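Local coordinates for 6-phospho-beta-glucosidase (Thermotoga maritima, PDB 1UP6), which hydrolyses cellobiose 6'-phosphate to glucose 6-phosphate and glucose, with NAD+ and manganese as cofactors, at residues Ile4-Gly9 and Val33-Ile38; Pro15-Gly20 and Ser293-Ala298. All blocks are in the same frame, centred on the assembly; numbering follows the deposited sequence.

How the interactions relate
Along the chain the two contacts interleave: 4-9, 15-20, 33-38 and finally 293-298. Helix 14-24, which carries 15-20, is the crossover between the strands paired in interaction 1, and it packs directly on them: Val6 CG2 lies 3.8 Å from Leu17 CD2, and Phe35 CZ lies 3.9 Å from Val18 CG2. Interaction 2 uses the same helix to meet helix 295-307, which comes from the C-terminal family domain. The centres of the two contacts are about 14 Å apart. Together they run from the core of the NAD-binding sheet, through one helix, to the part of the chain that comes close to both NAD and the substrate site.

Interaction 1. Residues Ile4-Gly9 and Val33-Ile38; sequences IAVIGG and VIFYDI. With MN (manganese (II) ion), chain M; MN (manganese (II) ion), chain L; NAD (nicotinamide-adenine-dinucleotide), chain I.
CG2 of Ile7 and CG of Tyr36 each lie opposite their own backbone N (chi1 171° for Tyr36), and the two side chains cross so that the isoleucine methyl reaches the edge of the phenol ring, in its plane, with Ile7 CG2 3.9 Å from Tyr36 CD2. Both side chains also touch C2A of the NAD adenine. On the other face of the sheet Val6 lies alongside Phe35, its CB 3.6 Å from CD2 of the ring, and Val6 CG2 reaches CG1 of Val33. Between these faces the strands run parallel, Ile4 level with Val33, their axes 4.7 Å apart. Ile34 N bonds to Ile4 O, Val6 N to Ile34 O, and Tyr36 N to Val6 O. Tyr36 O then takes two donors, Gly8 N at 2.8 Å almost in line with the carbonyl and Gly9 N at 3.0 Å from above its plane. The backbone at Gly8 (phi 94°) suits a residue without a side chain and lets the ribose O4B come close; Gly9 CA lies near the Phe35 ring. Asp37 grips the adenosine ribose, OD1 accepting from O2B and OD2 from O3B; Asp39 N also bonds to OD1 and Gly10 N to OD2, which steadies the carboxylate. Replacing Asp37 with an alanine would remove both oxygens and would probably leave the two ribose hydroxyls and the two backbone N-H groups without these acceptors. Just beyond, Ile38 O binds two manganese ions, and its side chain packs on the adenine. Glycine turn after the first strand, acid just past the second: this is the opening beta-alpha-beta unit of a Rossmann fold binding NAD.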
loop_
_atom_site.group_PDB
_atom_site.type_symbol
_atom_site.label_atom_id
_atom_site.label_comp_id
_atom_site.label_asym_id
_atom_site.label_seq_id
_atom_site.Cartn_x
_atom_site.Cartn_y
_atom_site.Cartn_z
ATOM N N ILE A 4 -13.950 32.141 -19.783
ATOM C CA ILE A 4 -13.176 32.049 -18.548
ATOM C C ILE A 4 -13.702 33.021 -17.489
ATOM O O ILE A 4 -13.816 34.213 -17.744
ATOM C CB ILE A 4 -11.667 32.304 -18.821
ATOM C CG1 ILE A 4 -11.170 31.360 -19.917
ATOM C CG2 ILE A 4 -10.846 32.036 -17.567
ATOM C CD1 ILE A 4 -9.937 31.802 -20.641
ATOM N N ALA A 5 -14.023 32.505 -16.311
ATOM C CA ALA A 5 -14.397 33.357 -15.193
ATOM C C ALA A 5 -13.163 33.661 -14.327
ATOM O O ALA A 5 -12.375 32.769 -14.022
ATOM C CB ALA A 5 -15.546 32.738 -14.345
ATOM N N VAL A 6 -13.010 34.929 -13.951
ATOM C CA VAL A 6 -11.982 35.354 -13.016
ATOM C C VAL A 6 -12.605 35.851 -11.697
ATOM O O VAL A 6 -13.299 36.863 -11.677
ATOM C CB VAL A 6 -11.013 36.416 -13.656
ATOM C CG1 VAL A 6 -9.907 36.808 -12.708
ATOM C CG2 VAL A 6 -10.385 35.873 -14.909
ATOM N N ILE A 7 -12.371 35.120 -10.609
ATOM C CA ILE A 7 -12.972 35.452 -9.334
ATOM C C ILE A 7 -11.950 36.205 -8.497
ATOM O O ILE A 7 -10.924 35.656 -8.119
ATOM C CB ILE A 7 -13.476 34.196 -8.572
ATOM C CG1 ILE A 7 -14.230 33.244 -9.505
ATOM C CG2 ILE A 7 -14.272 34.633 -7.327
ATOM C CD1 ILE A 7 -15.372 33.878 -10.305
ATOM N N GLY A 8 -12.286 37.443 -8.179
ATOM C CA GLY A 8 -11.357 38.378 -7.599
ATOM C C GLY A 8 -10.720 39.227 -8.691
ATOM O O GLY A 8 -9.513 39.438 -8.714
ATOM N N GLY A 9 -11.552 39.703 -9.609
ATOM C CA GLY A 9 -11.109 40.540 -10.704
ATOM C C GLY A 9 -10.465 41.861 -10.289
ATOM O O GLY A 9 -9.742 42.475 -11.080
ATOM N N VAL A 33 -13.855 36.807 -21.323
ATOM C CA VAL A 33 -13.383 36.676 -19.966
ATOM C C VAL A 33 -14.296 37.534 -19.108
ATOM O O VAL A 33 -14.469 38.709 -19.401
ATOM C CB VAL A 33 -11.858 37.040 -19.833
ATOM C CG1 VAL A 33 -11.386 36.956 -18.375
ATOM C CG2 VAL A 33 -11.014 36.094 -20.687
ATOM N N ILE A 34 -14.891 36.928 -18.078
ATOM C CA ILE A 34 -15.833 37.609 -17.192
ATOM C C ILE A 34 -15.258 37.737 -15.780
ATOM O O ILE A 34 -14.702 36.780 -15.248
ATOM C CB ILE A 34 -17.219 36.883 -17.200
ATOM C CG1 ILE A 34 -18.270 37.675 -16.418
ATOM C CG2 ILE A 34 -17.124 35.482 -16.655
ATOM C CD1 ILE A 34 -19.739 37.413 -16.931
ATOM N N PHE A 35 -15.435 38.903 -15.175
ATOM C CA PHE A 35 -14.870 39.212 -13.864
ATOM C C PHE A 35 -15.905 39.388 -12.754
ATOM O O PHE A 35 -16.909 40.052 -12.946
ATOM C CB PHE A 35 -13.990 40.479 -13.930
ATOM C CG PHE A 35 -12.835 40.369 -14.885
ATOM C CD1 PHE A 35 -12.991 40.681 -16.227
ATOM C CD2 PHE A 35 -11.595 39.916 -14.446
ATOM C CE1 PHE A 35 -11.938 40.551 -17.111
ATOM C CE2 PHE A 35 -10.520 39.797 -15.319
ATOM C CZ PHE A 35 -10.692 40.120 -16.660
ATOM N N TYR A 36 -15.641 38.784 -11.600
ATOM C CA TYR A 36 -16.406 38.996 -10.395
ATOM C C TYR A 36 -15.511 39.480 -9.237
ATOM O O TYR A 36 -14.406 38.992 -9.051
ATOM C CB TYR A 36 -17.132 37.706 -9.970
ATOM C CG TYR A 36 -17.757 37.863 -8.607
ATOM C CD1 TYR A 36 -18.849 38.711 -8.430
ATOM C CD2 TYR A 36 -17.207 37.247 -7.492
ATOM C CE1 TYR A 36 -19.410 38.918 -7.177
ATOM C CE2 TYR A 36 -17.760 37.423 -6.242
ATOM C CZ TYR A 36 -18.869 38.264 -6.094
ATOM O OH TYR A 36 -19.432 38.445 -4.871
ATOM N N ASP A 37 -16.011 40.422 -8.443
ATOM C CA ASP A 37 -15.330 40.813 -7.217
ATOM C C ASP A 37 -16.325 41.319 -6.187
ATOM O O ASP A 37 -17.277 41.969 -6.555
ATOM C CB ASP A 37 -14.293 41.913 -7.524
ATOM C CG ASP A 37 -13.180 41.974 -6.495
ATOM O OD1 ASP A 37 -13.435 42.424 -5.355
ATOM O OD2 ASP A 37 -12.019 41.590 -6.713
ATOM N N ILE A 38 -16.098 41.035 -4.904
ATOM C CA ILE A 38 -16.913 41.624 -3.822
ATOM C C ILE A 38 -16.786 43.145 -3.725
ATOM O O ILE A 38 -17.769 43.832 -3.381
ATOM C CB ILE A 38 -16.674 40.965 -2.450
ATOM C CG1 ILE A 38 -15.218 41.142 -2.000
ATOM C CG2 ILE A 38 -17.135 39.467 -2.491
ATOM C CD1 ILE A 38 -14.958 40.828 -0.496
HETATM MN MN MN M . -18.514 44.869 -1.605
HETATM MN MN MN L . -19.390 44.907 -3.912
HETATM P PA NAD I . -5.951 41.177 -2.474
HETATM O O1A NAD I . -5.895 40.943 -1.008
HETATM O O2A NAD I . -6.051 42.695 -2.693
HETATM O O5B NAD I . -7.219 40.339 -3.093
HETATM C C5B NAD I . -7.654 40.213 -4.431
HETATM C C4B NAD I . -9.125 40.621 -4.634
HETATM O O4B NAD I . -10.013 39.600 -4.210
HETATM C C3B NAD I . -9.582 41.891 -3.904
HETATM O O3B NAD I . -9.787 42.955 -4.812
HETATM C C2B NAD I . -10.888 41.515 -3.197
HETATM O O2B NAD I . -11.933 42.442 -3.394
HETATM C C1B NAD I . -11.245 40.171 -3.806
HETATM N N9A NAD I . -11.916 39.241 -2.891
HETATM C C8A NAD I . -11.639 38.986 -1.570
HETATM N N7A NAD I . -12.502 38.029 -1.132
HETATM C C5A NAD I . -13.316 37.669 -2.153
HETATM C C6A NAD I . -14.354 36.751 -2.253
HETATM N N6A NAD I . -14.706 36.034 -1.188
HETATM N N1A NAD I . -15.014 36.596 -3.456
HETATM C C2A NAD I . -14.639 37.363 -4.543
HETATM N N3A NAD I . -13.619 38.287 -4.451
HETATM C C4A NAD I . -12.964 38.433 -3.270
HETATM O O3 NAD I . -4.489 40.702 -2.975
HETATM P PN NAD I . -4.004 39.530 -3.966
HETATM O O1N NAD I . -2.562 39.332 -3.650
HETATM O O2N NAD I . -4.357 39.904 -5.353
HETATM O O5D NAD I . -4.797 38.200 -3.525
HETATM C C5D NAD I . -5.008 37.185 -4.486
HETATM C C4D NAD I . -5.172 35.828 -3.812
HETATM O O4D NAD I . -4.404 34.907 -4.561
HETATM C C3D NAD I . -4.612 35.801 -2.391
HETATM O O3D NAD I . -5.161 34.719 -1.675
HETATM C C2D NAD I . -3.148 35.555 -2.655
HETATM O O2D NAD I . -2.437 35.079 -1.535
HETATM C C1D NAD I . -3.288 34.524 -3.764
HETATM N N1N NAD I . -2.081 34.397 -4.579
HETATM C C2N NAD I . -1.552 33.156 -4.668
HETATM C C3N NAD I . -0.420 32.940 -5.443
HETATM C C7N NAD I . 0.142 31.562 -5.518
HETATM O O7N NAD I . 1.465 31.462 -6.023
HETATM N N7N NAD I . -0.607 30.528 -5.095
HETATM C C4N NAD I . 0.184 34.004 -6.114
HETATM C C5N NAD I . -0.365 35.278 -6.006
HETATM C C6N NAD I . -1.511 35.455 -5.233
HETATM O O HOH W 1 -19.460 43.440 -5.980
#

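Interaction 2. Residues Pro15-Gly20 and Ser293-Ala298; sequences PELVKG and SMYSTA
The backbones of 15-20 and 293-298 come closest at Leu17 and Ser296, whose CA atoms lie 4.4 Å apart, where helix 14-24 meets the first turn of helix 295-307. This is a close helix-to-helix contact between the crossover helix of the Rossmann fold and the C-terminal family domain, and small groups, Ser296 and Gly20, leave room for it. Ser296 points at the partner helix and sets its CB 3.4 Å from Glu16 O, a carbonyl that already accepts Gly20 N one turn on. The same CB also lies against CB of Glu16. Gly20 keeps the next turn slim, since a CB there would point toward the other helix and come close to Ser296 O.

Glu16 folds over the start of the second segment. With CG opposite its own carbonyl carbon (chi1 -68°), it rests that methylene 3.7 Å from Ser293 OG; the bend at chi2 then turns the carboxylate, whose OE2 also lies near that hydroxyl without bonding to it. Beyond the two segments, Ile283, Leu287 and Thr288 pack against this glutamate. No hydrogen bond joins the two segments, which meet by packing. Met294, modelled as selenomethionine, takes the N-cap position of helix 295-307 and leads the chain into Tyr295.

That tyrosine turns the packing toward the active site. Its ring meets Phe139 edge-to-face, lies against Tyr13 with the planes at about 55°, and touches Asn164, a substrate-binding residue; its side chain comes within about 4 Å of the bound NAD. The hydroxyl is hydrogen-bonded to Gln79 OE1, which should limit how the ring can swing. Leu17 approaches that phenol end obliquely, its CB 3.8 Å from Tyr295 OH.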
loop_
_atom_site.group_PDB
_atom_site.type_symbol
_atom_site.label_atom_id
_atom_site.label_comp_id
_atom_site.label_asym_id
_atom_site.label_seq_id
_atom_site.Cartn_x
_atom_site.Cartn_y
_atom_site.Cartn_z
ATOM N N PRO A 15 -4.024 42.436 -14.352
ATOM C CA PRO A 15 -3.383 42.857 -15.611
ATOM C C PRO A 15 -2.353 41.872 -16.150
ATOM O O PRO A 15 -2.335 41.645 -17.338
ATOM C CB PRO A 15 -2.729 44.188 -15.249
ATOM C CG PRO A 15 -3.554 44.697 -14.139
ATOM C CD PRO A 15 -3.912 43.490 -13.323
ATOM N N GLU A 16 -1.539 41.269 -15.296
ATOM C CA GLU A 16 -0.622 40.204 -15.731
ATOM C C GLU A 16 -1.352 38.948 -16.177
ATOM O O GLU A 16 -0.988 38.365 -17.216
ATOM C CB GLU A 16 0.400 39.843 -14.643
ATOM C CG GLU A 16 1.427 40.934 -14.353
ATOM C CD GLU A 16 2.367 41.254 -15.542
ATOM O OE1 GLU A 16 2.252 40.636 -16.647
ATOM O OE2 GLU A 16 3.252 42.142 -15.369
ATOM N N LEU A 17 -2.390 38.544 -15.437
ATOM C CA LEU A 17 -3.220 37.434 -15.896
ATOM C C LEU A 17 -3.761 37.691 -17.313
ATOM O O LEU A 17 -3.681 36.817 -18.166
ATOM C CB LEU A 17 -4.349 37.130 -14.902
ATOM C CG LEU A 17 -5.305 36.032 -15.334
ATOM C CD1 LEU A 17 -4.560 34.715 -15.313
ATOM C CD2 LEU A 17 -6.608 36.016 -14.471
ATOM N N VAL A 18 -4.275 38.896 -17.568
ATOM C CA VAL A 18 -4.924 39.195 -18.852
ATOM C C VAL A 18 -3.916 39.135 -20.011
ATOM O O VAL A 18 -4.176 38.582 -21.094
ATOM C CB VAL A 18 -5.689 40.529 -18.787
ATOM C CG1 VAL A 18 -5.954 41.070 -20.169
ATOM C CG2 VAL A 18 -6.980 40.327 -17.986
ATOM N N LYS A 19 -2.739 39.656 -19.730
ATOM C CA LYS A 19 -1.616 39.523 -20.628
ATOM C C LYS A 19 -1.267 38.063 -20.966
ATOM O O LYS A 19 -1.058 37.735 -22.123
ATOM C CB LYS A 19 -0.423 40.214 -20.010
ATOM C CG LYS A 19 0.631 40.561 -20.992
ATOM C CD LYS A 19 1.989 40.244 -20.422
ATOM C CE LYS A 19 3.087 40.464 -21.473
ATOM N NZ LYS A 19 4.370 39.784 -21.065
ATOM N N GLY A 20 -1.213 37.188 -19.964
ATOM C CA GLY A 20 -1.123 35.760 -20.230
ATOM C C GLY A 20 -2.267 35.246 -21.093
ATOM O O GLY A 20 -2.036 34.556 -22.071
ATOM N N SER A 293 4.434 37.868 -9.345
ATOM C CA SER A 293 3.896 38.329 -10.634
ATOM C C SER A 293 3.720 37.317 -11.812
ATOM O O SER A 293 3.057 37.644 -12.833
ATOM C CB SER A 293 4.742 39.499 -11.135
ATOM O OG SER A 293 4.423 39.773 -12.497
HETATM N N MSE A 294 4.298 36.117 -11.687
HETATM C CA MSE A 294 4.359 35.174 -12.821
HETATM C C MSE A 294 3.475 33.973 -12.604
HETATM O O MSE A 294 3.484 33.013 -13.378
HETATM C CB MSE A 294 5.800 34.773 -13.110
HETATM C CG MSE A 294 6.652 35.989 -13.581
HETATM SE SE MSE A 294 5.975 36.847 -15.281
HETATM C CE MSE A 294 7.395 38.252 -15.538
ATOM N N TYR A 295 2.696 34.047 -11.536
ATOM C CA TYR A 295 1.531 33.217 -11.380
ATOM C C TYR A 295 0.723 33.245 -12.697
ATOM O O TYR A 295 0.252 32.225 -13.180
ATOM C CB TYR A 295 0.737 33.751 -10.175
ATOM C CG TYR A 295 -0.476 34.645 -10.454
ATOM C CD1 TYR A 295 -0.366 35.838 -11.174
ATOM C CD2 TYR A 295 -1.735 34.304 -9.954
ATOM C CE1 TYR A 295 -1.480 36.628 -11.431
ATOM C CE2 TYR A 295 -2.865 35.116 -10.177
ATOM C CZ TYR A 295 -2.727 36.267 -10.901
ATOM O OH TYR A 295 -3.847 37.063 -11.108
ATOM N N SER A 296 0.639 34.421 -13.303
ATOM C CA SER A 296 -0.184 34.653 -14.475
ATOM C C SER A 296 0.114 33.684 -15.611
ATOM O O SER A 296 -0.796 33.070 -16.209
ATOM C CB SER A 296 0.109 36.042 -14.980
ATOM O OG SER A 296 1.242 36.002 -15.842
ATOM N N THR A 297 1.404 33.593 -15.925
ATOM C CA THR A 297 1.907 32.721 -16.965
ATOM C C THR A 297 1.610 31.242 -16.613
ATOM O O THR A 297 1.207 30.450 -17.495
ATOM C CB THR A 297 3.408 33.039 -17.152
ATOM O OG1 THR A 297 3.534 34.222 -17.969
ATOM C CG2 THR A 297 4.156 31.941 -17.956
ATOM N N ALA A 298 1.723 30.883 -15.332
ATOM C CA ALA A 298 1.289 29.555 -14.916
ATOM C C ALA A 298 -0.174 29.248 -15.238
ATOM O O ALA A 298 -0.456 28.190 -15.765
ATOM C CB ALA A 298 1.584 29.306 -13.426
#